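Local coordinates for protein cytidine deaminase (Burkholderia pseudomallei, PDB 3DMO) that probably scavenges cytidine and 2'-deoxycytidine as a zinc-dependent hydrolase, deaminating them to uridine and 2'-deoxyuridine, at residues 59-64 with 97-102; 28-33 with 48-53; 36-41 with 65-70. One frame throughout, in Å; residues are numbered along the deposited sequence. Where two conformers were deposited one is given.

Contact 1 (59-64 with 97-102); sequences CNCAER and GACRQV. With ZN (zinc ion), chain E.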
loop_
_atom_site.group_PDB
_atom_site.type_symbol
_atom_site.label_atom_id
_atom_site.label_comp_id
_atom_site.label_asym_id
_atom_site.label_seq_id
_atom_site.Cartn_x
_atom_site.Cartn_y
_atom_site.Cartn_z
ATOM N N CYS A 59 0.791 7.167 1.597
ATOM C CA CYS A 59 0.656 8.132 0.498
ATOM C C CYS A 59 -0.144 7.519 -0.648
ATOM O O CYS A 59 -0.019 6.320 -0.921
ATOM C CB CYS A 59 2.025 8.573 -0.020
ATOM S SG CYS A 59 3.003 9.507 1.183
ATOM N N ASN A 60 -0.970 8.339 -1.290
ATOM C CA ASN A 60 -1.694 7.924 -2.486
ATOM C C ASN A 60 -1.313 8.803 -3.674
ATOM O O ASN A 60 -1.138 10.010 -3.520
ATOM C CB ASN A 60 -3.203 7.990 -2.260
ATOM C CG ASN A 60 -3.983 7.196 -3.296
ATOM O OD1 ASN A 60 -3.807 5.979 -3.420
ATOM N ND2 ASN A 60 -4.850 7.875 -4.045
ATOM N N CYS A 61 -1.189 8.179 -4.845
ATOM C CA CYS A 61 -0.813 8.860 -6.077
ATOM C C CYS A 61 -1.994 9.522 -6.773
ATOM O O CYS A 61 -3.145 9.095 -6.609
ATOM C CB CYS A 61 -0.201 7.857 -7.041
ATOM S SG CYS A 61 1.380 7.191 -6.517
ATOM N N ALA A 62 -1.688 10.556 -7.568
ATOM C CA ALA A 62 -2.666 11.282 -8.382
ATOM C C ALA A 62 -3.552 10.402 -9.271
ATOM O O ALA A 62 -4.774 10.556 -9.278
ATOM C CB ALA A 62 -1.955 12.341 -9.235
ATOM N N GLU A 63 -2.930 9.475 -10.003
ATOM C CA GLU A 63 -3.640 8.585 -10.922
ATOM C C GLU A 63 -4.707 7.809 -10.147
ATOM O O GLU A 63 -5.865 7.710 -10.576
ATOM C CB GLU A 63 -2.674 7.581 -11.579
ATOM C CG GLU A 63 -1.511 8.187 -12.387
ATOM C CD GLU A 63 -0.237 8.418 -11.562
ATOM O OE1 GLU A 63 -0.293 9.086 -10.512
ATOM O OE2 GLU A 63 0.839 7.933 -11.972
ATOM N N ARG A 64 -4.308 7.261 -8.999
ATOM C CA ARG A 64 -5.218 6.467 -8.184
ATOM C C ARG A 64 -6.307 7.307 -7.524
ATOM O O ARG A 64 -7.453 6.872 -7.468
ATOM C CB ARG A 64 -4.460 5.613 -7.167
ATOM C CG ARG A 64 -3.787 4.409 -7.819
ATOM C CD ARG A 64 -3.058 3.573 -6.789
ATOM N NE ARG A 64 -1.765 4.157 -6.449
ATOM C CZ ARG A 64 -1.055 3.845 -5.369
ATOM N NH1 ARG A 64 -1.497 2.931 -4.501
ATOM N NH2 ARG A 64 0.112 4.437 -5.158
ATOM N N GLY A 97 4.564 1.739 -10.578
ATOM C CA GLY A 97 4.037 0.383 -10.795
ATOM C C GLY A 97 2.691 0.093 -10.128
ATOM O O GLY A 97 1.842 -0.608 -10.692
ATOM N N ALA A 98 2.506 0.607 -8.914
ATOM C CA ALA A 98 1.219 0.504 -8.216
ATOM C C ALA A 98 0.097 1.165 -9.028
ATOM O O ALA A 98 -0.968 0.568 -9.240
ATOM C CB ALA A 98 1.309 1.114 -6.830
ATOM N N CYS A 99 0.337 2.393 -9.491
ATOM C CA CYS A 99 -0.622 3.081 -10.361
ATOM C C CYS A 99 -0.923 2.344 -11.658
ATOM O O CYS A 99 -2.069 2.330 -12.104
ATOM C CB CYS A 99 -0.172 4.509 -10.676
ATOM S SG CYS A 99 -0.400 5.636 -9.296
ATOM N N ARG A 100 0.108 1.742 -12.255
ATOM C CA ARG A 100 -0.053 0.929 -13.466
ATOM C C ARG A 100 -0.961 -0.278 -13.232
ATOM O O ARG A 100 -1.782 -0.609 -14.085
ATOM C CB ARG A 100 1.305 0.495 -14.022
ATOM C CG ARG A 100 2.164 1.654 -14.504
ATOM C CD ARG A 100 3.502 1.166 -15.043
ATOM N NE ARG A 100 4.469 2.255 -15.167
ATOM C CZ ARG A 100 5.537 2.257 -15.967
ATOM N NH1 ARG A 100 5.819 1.216 -16.753
ATOM N NH2 ARG A 100 6.345 3.308 -15.960
ATOM N N GLN A 101 -0.828 -0.915 -12.066
ATOM C CA GLN A 101 -1.653 -2.075 -11.718
ATOM C C GLN A 101 -3.125 -1.688 -11.538
ATOM O O GLN A 101 -4.034 -2.401 -11.991
ATOM C CB GLN A 101 -1.115 -2.758 -10.455
ATOM C CG GLN A 101 -1.742 -4.126 -10.140
ATOM C CD GLN A 101 -1.416 -5.166 -11.193
ATOM O OE1 GLN A 101 -0.249 -5.435 -11.481
ATOM N NE2 GLN A 101 -2.453 -5.760 -11.776
ATOM N N VAL A 102 -3.353 -0.532 -10.912
ATOM C CA VAL A 102 -4.710 -0.010 -10.714
ATOM C C VAL A 102 -5.301 0.499 -12.042
ATOM O O VAL A 102 -6.460 0.220 -12.356
ATOM C CB VAL A 102 -4.740 1.081 -9.627
ATOM C CG1 VAL A 102 -6.107 1.755 -9.551
ATOM C CG2 VAL A 102 -4.363 0.480 -8.273
HETATM ZN ZN ZN E . 1.826 6.018 -8.562
HETATM O O HOH W 1 2.653 7.347 -10.021
#

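Contact 2 (28-33 with 48-53); sequences PYSNFK and GCNVEN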
loop_
_atom_site.group_PDB
_atom_site.type_symbol
_atom_site.label_atom_id
_atom_site.label_comp_id
_atom_site.label_asym_id
_atom_site.label_seq_id
_atom_site.Cartn_x
_atom_site.Cartn_y
_atom_site.Cartn_z
ATOM N N PRO A 28 3.483 17.666 1.478
ATOM C CA PRO A 28 4.459 18.413 2.274
ATOM C C PRO A 28 5.707 17.597 2.615
ATOM O O PRO A 28 6.677 18.153 3.133
ATOM C CB PRO A 28 3.681 18.744 3.548
ATOM C CG PRO A 28 2.753 17.602 3.706
ATOM C CD PRO A 28 2.346 17.212 2.307
ATOM N N TYR A 29 5.692 16.296 2.329
ATOM C CA TYR A 29 6.835 15.441 2.655
ATOM C C TYR A 29 7.830 15.342 1.504
ATOM O O TYR A 29 9.023 15.571 1.703
ATOM C CB TYR A 29 6.379 14.056 3.149
ATOM C CG TYR A 29 5.417 14.176 4.310
ATOM C CD1 TYR A 29 4.044 14.103 4.102
ATOM C CD2 TYR A 29 5.878 14.434 5.604
ATOM C CE1 TYR A 29 3.150 14.248 5.150
ATOM C CE2 TYR A 29 4.992 14.586 6.663
ATOM C CZ TYR A 29 3.628 14.501 6.426
ATOM O OH TYR A 29 2.734 14.651 7.460
ATOM N N SER A 30 7.346 15.009 0.308
ATOM C CA SER A 30 8.200 14.957 -0.885
ATOM C C SER A 30 8.403 16.335 -1.506
ATOM O O SER A 30 9.418 16.579 -2.174
ATOM C CB SER A 30 7.611 14.015 -1.937
ATOM O OG SER A 30 6.420 14.546 -2.499
ATOM N N ASN A 31 7.433 17.221 -1.292
ATOM C CA ASN A 31 7.331 18.481 -2.036
ATOM C C ASN A 31 7.283 18.260 -3.554
ATOM O O ASN A 31 7.698 19.117 -4.337
ATOM C CB ASN A 31 8.454 19.457 -1.645
ATOM C CG ASN A 31 8.259 20.034 -0.265
ATOM O OD1 ASN A 31 7.217 20.623 0.035
ATOM N ND2 ASN A 31 9.256 19.862 0.593
ATOM N N PHE A 32 6.770 17.104 -3.956
ATOM C CA PHE A 32 6.691 16.728 -5.354
ATOM C C PHE A 32 5.219 16.560 -5.706
ATOM O O PHE A 32 4.614 15.537 -5.395
ATOM C CB PHE A 32 7.460 15.425 -5.582
ATOM C CG PHE A 32 7.575 15.023 -7.030
ATOM C CD1 PHE A 32 8.529 15.613 -7.862
ATOM C CD2 PHE A 32 6.742 14.037 -7.561
ATOM C CE1 PHE A 32 8.644 15.233 -9.200
ATOM C CE2 PHE A 32 6.850 13.649 -8.900
ATOM C CZ PHE A 32 7.802 14.248 -9.719
ATOM N N LYS A 33 4.646 17.587 -6.329
ATOM C CA LYS A 33 3.230 17.595 -6.665
ATOM C C LYS A 33 2.972 16.910 -7.997
ATOM O O LYS A 33 3.673 17.158 -8.988
ATOM C CB LYS A 33 2.695 19.024 -6.696
ATOM C CG LYS A 33 2.730 19.725 -5.346
ATOM C CD LYS A 33 2.046 21.079 -5.417
ATOM C CE LYS A 33 1.987 21.705 -4.032
ATOM N NZ LYS A 33 1.335 23.052 -4.040
ATOM N N GLY A 48 -7.282 14.229 -10.027
ATOM C CA GLY A 48 -6.592 13.509 -8.978
ATOM C C GLY A 48 -5.286 14.210 -8.668
ATOM O O GLY A 48 -4.686 14.849 -9.536
ATOM N N CYS A 49 -4.855 14.110 -7.420
ATOM C CA CYS A 49 -3.557 14.618 -7.019
ATOM C C CYS A 49 -2.982 13.657 -5.991
ATOM O O CYS A 49 -3.725 12.849 -5.402
ATOM C CB CYS A 49 -3.694 16.035 -6.445
ATOM S SG CYS A 49 -4.772 16.134 -5.003
ATOM N N ASN A 50 -1.671 13.714 -5.781
ATOM C CA ASN A 50 -1.086 12.907 -4.719
ATOM C C ASN A 50 -1.481 13.449 -3.343
ATOM O O ASN A 50 -1.709 14.655 -3.178
ATOM C CB ASN A 50 0.431 12.699 -4.881
ATOM C CG ASN A 50 1.214 13.997 -5.015
ATOM O OD1 ASN A 50 0.738 14.972 -5.596
ATOM N ND2 ASN A 50 2.450 13.990 -4.514
ATOM N N VAL A 51 -1.644 12.544 -2.389
ATOM C CA VAL A 51 -2.057 12.903 -1.032
ATOM C C VAL A 51 -1.156 12.133 -0.103
ATOM O O VAL A 51 -1.264 10.904 0.003
ATOM C CB VAL A 51 -3.544 12.560 -0.744
ATOM C CG1 VAL A 51 -3.925 12.968 0.682
ATOM C CG2 VAL A 51 -4.458 13.241 -1.773
ATOM N N GLU A 52 -0.259 12.858 0.554
ATOM C CA GLU A 52 0.777 12.237 1.362
ATOM C C GLU A 52 0.370 12.053 2.827
ATOM O O GLU A 52 -0.652 12.579 3.280
ATOM C CB GLU A 52 2.103 13.001 1.221
ATOM C CG GLU A 52 2.603 12.977 -0.216
ATOM C CD GLU A 52 4.017 13.497 -0.416
ATOM O OE1 GLU A 52 4.616 13.139 -1.453
ATOM O OE2 GLU A 52 4.519 14.270 0.427
ATOM N N ASN A 53 1.171 11.263 3.543
ATOM C CA ASN A 53 0.952 10.976 4.957
ATOM C C ASN A 53 2.312 10.880 5.632
ATOM O O ASN A 53 3.290 10.522 4.978
ATOM C CB ASN A 53 0.195 9.653 5.106
ATOM C CG ASN A 53 -0.346 9.448 6.500
ATOM O OD1 ASN A 53 0.362 8.950 7.384
ATOM N ND2 ASN A 53 -1.609 9.811 6.710
#

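Contact 3 (36-41 with 65-70); sequences AALVTN and TALFSA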
loop_
_atom_site.group_PDB
_atom_site.type_symbol
_atom_site.label_atom_id
_atom_site.label_comp_id
_atom_site.label_asym_id
_atom_site.label_seq_id
_atom_site.Cartn_x
_atom_site.Cartn_y
_atom_site.Cartn_z
ATOM N N ALA A 36 -3.431 14.474 -12.069
ATOM C CA ALA A 36 -3.992 13.606 -13.090
ATOM C C ALA A 36 -5.388 14.065 -13.418
ATOM O O ALA A 36 -6.072 14.662 -12.586
ATOM C CB ALA A 36 -4.005 12.150 -12.622
ATOM N N ALA A 37 -5.802 13.814 -14.651
ATOM C CA ALA A 37 -7.170 14.092 -15.053
ATOM C C ALA A 37 -7.679 12.945 -15.895
ATOM O O ALA A 37 -7.050 12.552 -16.873
ATOM C CB ALA A 37 -7.259 15.397 -15.813
ATOM N N LEU A 38 -8.833 12.430 -15.493
ATOM C CA LEU A 38 -9.427 11.234 -16.069
ATOM C C LEU A 38 -10.718 11.641 -16.757
ATOM O O LEU A 38 -11.535 12.356 -16.159
ATOM C CB LEU A 38 -9.737 10.262 -14.926
ATOM C CG LEU A 38 -10.392 8.912 -15.154
ATOM C CD1 LEU A 38 -9.486 7.990 -15.966
ATOM C CD2 LEU A 38 -10.703 8.311 -13.791
ATOM N N VAL A 39 -10.904 11.214 -18.005
ATOM C CA VAL A 39 -12.141 11.532 -18.714
ATOM C C VAL A 39 -12.892 10.242 -18.986
ATOM O O VAL A 39 -12.308 9.277 -19.456
ATOM C CB VAL A 39 -11.915 12.377 -20.016
ATOM C CG1 VAL A 39 -11.046 11.638 -21.043
ATOM C CG2 VAL A 39 -13.269 12.805 -20.616
ATOM N N THR A 40 -14.180 10.236 -18.666
ATOM C CA THR A 40 -14.986 9.024 -18.731
ATOM C C THR A 40 -15.645 8.840 -20.096
ATOM O O THR A 40 -15.574 9.714 -20.960
ATOM C CB THR A 40 -16.090 9.042 -17.656
ATOM O OG1 THR A 40 -17.027 10.080 -17.962
ATOM C CG2 THR A 40 -15.502 9.306 -16.274
ATOM N N ASN A 41 -16.304 7.699 -20.260
ATOM C CA ASN A 41 -17.089 7.397 -21.455
ATOM C C ASN A 41 -18.137 8.462 -21.834
ATOM O O ASN A 41 -18.385 8.680 -23.024
ATOM C CB ASN A 41 -17.694 5.979 -21.370
ATOM C CG ASN A 41 -18.539 5.742 -20.111
ATOM O OD1 ASN A 41 -18.709 6.617 -19.269
ATOM N ND2 ASN A 41 -19.080 4.526 -19.996
ATOM N N THR A 65 -5.959 8.513 -7.071
ATOM C CA THR A 65 -6.940 9.466 -6.542
ATOM C C THR A 65 -8.041 9.766 -7.572
ATOM O O THR A 65 -9.228 9.712 -7.242
ATOM C CB THR A 65 -6.270 10.780 -6.088
ATOM O OG1 THR A 65 -5.412 10.514 -4.971
ATOM C CG2 THR A 65 -7.320 11.817 -5.671
ATOM N N ALA A 66 -7.645 10.064 -8.810
ATOM C CA ALA A 66 -8.603 10.312 -9.897
ATOM C C ALA A 66 -9.519 9.113 -10.158
ATOM O O ALA A 66 -10.734 9.262 -10.240
ATOM C CB ALA A 66 -7.880 10.721 -11.182
ATOM N N LEU A 67 -8.933 7.922 -10.254
ATOM C CA LEU A 67 -9.710 6.712 -10.506
ATOM C C LEU A 67 -10.643 6.340 -9.347
ATOM O O LEU A 67 -11.794 5.977 -9.580
ATOM C CB LEU A 67 -8.796 5.537 -10.854
ATOM C CG LEU A 67 -8.127 5.532 -12.237
ATOM C CD1 LEU A 67 -6.863 4.651 -12.243
ATOM C CD2 LEU A 67 -9.107 5.082 -13.333
ATOM N N PHE A 68 -10.157 6.435 -8.109
ATOM C CA PHE A 68 -11.001 6.126 -6.943
ATOM C C PHE A 68 -12.182 7.106 -6.832
ATOM O O PHE A 68 -13.298 6.707 -6.462
ATOM C CB PHE A 68 -10.191 6.101 -5.634
ATOM C CG PHE A 68 -9.082 5.071 -5.600
ATOM C CD1 PHE A 68 -7.958 5.292 -4.800
ATOM C CD2 PHE A 68 -9.153 3.897 -6.348
ATOM C CE1 PHE A 68 -6.920 4.363 -4.743
ATOM C CE2 PHE A 68 -8.116 2.953 -6.297
ATOM C CZ PHE A 68 -6.998 3.193 -5.490
ATOM N N SER A 69 -11.933 8.376 -7.181
ATOM C CA SER A 69 -12.976 9.407 -7.189
ATOM C C SER A 69 -14.059 9.098 -8.222
ATOM O O SER A 69 -15.255 9.200 -7.935
ATOM C CB SER A 69 -12.374 10.787 -7.453
ATOM O OG SER A 69 -11.748 11.303 -6.292
ATOM N N ALA A 70 -13.642 8.712 -9.422
ATOM C CA ALA A 70 -14.577 8.318 -10.470
ATOM C C ALA A 70 -15.386 7.071 -10.074
ATOM O O ALA A 70 -16.592 7.016 -10.301
ATOM C CB ALA A 70 -13.848 8.089 -11.772
#

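Contact 1 (59-64 with 97-102)
R64 leans across to helix 97-107 and ends against the zinc-bound sulfurs. From CB, which sets out toward that helix, CG packs on V102 CB at 3.9 Å, and CD lies 3.7 Å from V102 CG2, the two side chains set nearly perpendicular. The chain then bends at chi3 (-80°), turning NE to donate to C99 SG at 3.5 Å, with the sulfur tilted slightly from the guanidinium plane. A98 CB sits over the centre of one guanidinium face, 3.9 Å from CZ; N60 OD1 lies off-centre over the other. At the tip, NH2 donates nearly in plane to C61 SG, 3.3 Å away. R64 is thus a second-shell group that grips both thiolates and probably eases their negative charge. C61 SG and C99 SG each hold the zinc at 2.4 Å; C96 and a water complete the site. That water donates to E63 OE2 (2.7 Å), placing the predicted proton donor beside the metal-bound water. C61 is the N-cap of helix 62-72 and C99 lies in the first turn of helix 97-107, so the metal joins the starts of both, while on the far side A62 packs against V34 and A36 of strand 34-40.

Contact 2 (28-33 with 48-53)
The Y29 ring lies beside E52 CB and the N53 carbonyl: N53 O sits off-centre over one face, 3.6 Å above the plane, and E52 CB meets the edge in plane, 3.6 Å from CD1. The ring and the E52 carboxylate have planes 29° apart, their side chains running antiparallel alongside each other. Y29 OH hydrogen-bonds to E105 OE2 of a neighbouring subunit. An ST turn at S30 shapes the 28-33 loop, with F32 N donating to S30 OG at 3.0 Å, and the E52 carboxylate reaches into this bend along an extended chain. Its OE2 accepts twice: from Y29 N at 3.0 Å, nearly along the C-O axis, and from S30 N at 2.9 Å on the syn lone pair, an almost straight bond (168°). S30 OG, held between the backbone N and the carbonyl carbon (chi1 69°), gives a short 2.5 Å bond to OE1. Three donors therefore fix the rotation of a buried carboxylate. N50 and E52 belong to the predicted substrate site, and both bind one hydroxyl of a diol, probably from the crystallisation liquor, consistent with the sugar-binding role of this Asn-Glu pair in related cytidine deaminases. N50 is anchored at both ends of its amide: OD1 accepts from V34 N, while ND2, besides the diol, donates to F32 O at 2.8 Å, coming in the plane of that carbonyl.

Contact 3 (36-41 with 65-70)
Strand 36-40 and helix 65-70 run in roughly the same direction, their axes 36° apart and 8.2 Å from each other at closest approach, with L38 and A66 facing one another. L38 carries most of the contact: its CG, anti to the backbone N (chi1 179°), sends the isobutyl group out toward the helix. There CD2 fits among three residues: it is 3.6 Å from L67 CD2, 3.7 Å from A70 CB and 3.7 Å from A66 O. The two leucines cross at about a right angle, with L38 CD1 also 3.9 Å from L67 CD2. The alanines let the backbones come close: A66 CB rests 4.2 Å from L38 CB and 4.4 Å from A36 CB. No hydrogen bond crosses; the side chains meet by apolar packing. L67 continues the core toward V102, M103 and L106 of helix 97-107, while L38 also touches F80 and I83 on strand 80-87. A37 points the other way, onto helix 11-22. Helices thus pack on both faces of the mixed sheet, as in the alpha-beta-alpha cytidine deaminase fold, and helix 62-72 makes the beta-alpha-beta crossover from strand 45-49 to strand 80-87, which run parallel with strand 34-40 between them.

Helix 62-72 ties the set together: at its start are the zinc ligand C61 and the acid E63 of contact 1, and its next turns form contact 3, the two centres about 12 Å apart. A36 CB lies 3.9 Å from E63 N, backing the turn that carries this predicted proton donor. Contact 2, its centre about 13 Å from that of contact 1, supplies the probable sugar end of the pocket; the N50 side chain is about 8 Å from the zinc, and N60 O probably accepts from V51 N (2.8 Å). T65 joins all three, its OG1 lying 2.9 Å from both C49 O and N60 ND2. Contacts 2 and 3 also share the sheet, where G48 O pairs with A36 N.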